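Local atomic coordinates of phosphoribosylglycinamide synthetase (Anaerococcus prevotii, PDB entry 4DIM), a protein that probably binds ATP and a metal ion and acts as an ATP-grasp ligase of the phosphoribosylglycinamide synthetase type. Residues Asp171-Thr176 against Asp183-Glu188. Numbering follows the deposited sequence.
Sequences DGFNET and DYCIVE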
# COMPACT_ATOMS: atom_id res chain seq x y z
N ASP A 171 5.07 4.63 -34.62
CA ASP A 171 5.21 6.08 -34.41
C ASP A 171 5.63 6.35 -32.97
O ASP A 171 6.37 7.30 -32.71
CB ASP A 171 3.88 6.78 -34.76
CG ASP A 171 3.91 8.30 -34.84
OD1 ASP A 171 4.08 8.95 -33.78
OD2 ASP A 171 3.67 8.84 -35.95
N GLY A 172 5.15 5.50 -32.06
CA GLY A 172 5.52 5.53 -30.65
C GLY A 172 6.92 5.00 -30.42
O GLY A 172 7.71 5.69 -29.79
N PHE A 173 7.26 3.78 -30.93
CA PHE A 173 8.59 3.17 -30.80
C PHE A 173 9.72 4.07 -31.36
O PHE A 173 10.74 4.28 -30.69
CB PHE A 173 8.64 1.78 -31.46
CG PHE A 173 9.97 1.04 -31.45
CD1 PHE A 173 10.30 0.17 -30.41
CD2 PHE A 173 10.85 1.14 -32.53
CE1 PHE A 173 11.52 -0.53 -30.42
CE2 PHE A 173 12.04 0.39 -32.55
CZ PHE A 173 12.37 -0.43 -31.50
N ASN A 174 9.52 4.64 -32.56
CA ASN A 174 10.51 5.54 -33.15
C ASN A 174 10.71 6.79 -32.28
O ASN A 174 11.85 7.19 -32.05
CB ASN A 174 10.12 5.92 -34.59
CG ASN A 174 10.16 4.76 -35.58
OD1 ASN A 174 10.80 3.72 -35.35
ND2 ASN A 174 9.47 4.90 -36.71
N GLU A 175 9.64 7.39 -31.76
CA GLU A 175 9.77 8.57 -30.89
C GLU A 175 10.42 8.25 -29.54
O GLU A 175 11.10 9.11 -28.96
CB GLU A 175 8.40 9.22 -30.62
CG GLU A 175 7.95 10.12 -31.76
CD GLU A 175 6.72 10.93 -31.42
OE1 GLU A 175 5.61 10.57 -31.90
OE2 GLU A 175 6.84 11.88 -30.62
N THR A 176 10.21 7.03 -29.03
CA THR A 176 10.73 6.61 -27.73
C THR A 176 12.21 6.28 -27.82
O THR A 176 12.96 6.70 -26.95
CB THR A 176 9.96 5.36 -27.20
OG1 THR A 176 8.55 5.57 -27.26
CG2 THR A 176 10.35 5.01 -25.76
N ASP A 183 19.25 1.08 -25.66
CA ASP A 183 19.00 0.55 -27.02
C ASP A 183 17.65 -0.16 -27.08
O ASP A 183 17.32 -0.74 -28.12
CB ASP A 183 20.12 -0.40 -27.51
CG ASP A 183 20.16 -1.83 -26.95
OD1 ASP A 183 21.10 -2.59 -27.32
OD2 ASP A 183 19.26 -2.18 -26.14
N TYR A 184 16.87 -0.16 -25.98
CA TYR A 184 15.62 -0.88 -25.97
C TYR A 184 14.49 -0.04 -25.45
O TYR A 184 14.66 1.03 -24.87
CB TYR A 184 15.76 -2.18 -25.16
CG TYR A 184 15.95 -1.97 -23.69
CD1 TYR A 184 14.88 -2.07 -22.80
CD2 TYR A 184 17.20 -1.67 -23.16
CE1 TYR A 184 15.03 -1.83 -21.44
CE2 TYR A 184 17.37 -1.42 -21.80
CZ TYR A 184 16.29 -1.51 -20.94
OH TYR A 184 16.46 -1.29 -19.59
N CYS A 185 13.32 -0.58 -25.70
CA CYS A 185 11.99 -0.10 -25.47
C CYS A 185 11.17 -1.16 -24.74
O CYS A 185 11.53 -2.35 -24.72
CB CYS A 185 11.36 0.20 -26.83
SG CYS A 185 10.76 1.88 -27.02
N ILE A 186 10.02 -0.76 -24.20
CA ILE A 186 9.10 -1.70 -23.62
C ILE A 186 7.79 -1.47 -24.33
O ILE A 186 7.32 -0.33 -24.46
CB ILE A 186 9.01 -1.66 -22.06
CG1 ILE A 186 10.25 -2.39 -21.49
CG2 ILE A 186 7.74 -2.36 -21.54
CD1 ILE A 186 10.50 -2.20 -20.04
N VAL A 187 7.27 -2.54 -24.90
CA VAL A 187 5.93 -2.56 -25.48
C VAL A 187 5.12 -3.36 -24.47
O VAL A 187 5.50 -4.49 -24.10
CB VAL A 187 5.83 -3.05 -26.95
CG1 VAL A 187 6.26 -4.52 -27.11
CG2 VAL A 187 4.41 -2.86 -27.47
N GLU A 188 4.11 -2.74 -23.89
CA GLU A 188 3.31 -3.39 -22.84
C GLU A 188 1.84 -3.25 -23.13
O GLU A 188 1.40 -2.21 -23.60
CB GLU A 188 3.64 -2.76 -21.47
CG GLU A 188 2.97 -3.44 -20.31
CD GLU A 188 3.37 -2.91 -18.96
OE1 GLU A 188 2.90 -1.80 -18.60
OE2 GLU A 188 4.10 -3.62 -18.23
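Cys-185 meets Phe-173 and Thr-176, which lie one helical turn apart on helix 166-179. Just before the cysteine, the CB of Tyr-184 is directed away from the helix; the Tyr-184 OH is hydrogen-bonded to Tyr-111. At Cys-185 the CA-CB bond points toward the helix, and the thiol enters between the two helix residues. Cys-185 CB lies 3.7 Å from Phe-173 CE1, oblique to the ring. Cys-185 SG sits 4.8 Å from the centroid of the Phe-173 ring and 50° off its normal, a slanting sulfur-aromatic contact rather than a stack. Phe-173 has CG anti to the backbone N (chi1 178°), which carries the CD1-CE1 side of the ring to the cysteine. From the other residue, Thr-176 CG2 approaches Cys-185 SG to 3.4 Å. The threonine hydroxyl is engaged within its own helix: Thr-176 OG1 donates to Gly-172 O at 2.7 Å, from above the carbonyl plane, and the same oxygen also accepts a bond from Thr-176 N. With an alanine at Thr-176, the cysteine sulfur is likely to lose its CG2 neighbour and Gly-172 O its second donor. Beyond Cys-185, the CB of Ile-186 is directed away from the helix, while Val-187 packs on Leu-136 of helix 133-141, a residue that Phe-173 also touches. The backbone of 186-188 pairs with strands 127-128 and 147-150. Thr-176 and Cys-185, the latter leading into strand 186-189, both touch Val-149 of strand 147-150, and so helix 166-179 packs against the small antiparallel sheet of the ATP-grasp region. With no hydrogen bond between the two segments, this buried junction depends on shape fit and dispersion, not on directional polar bonds.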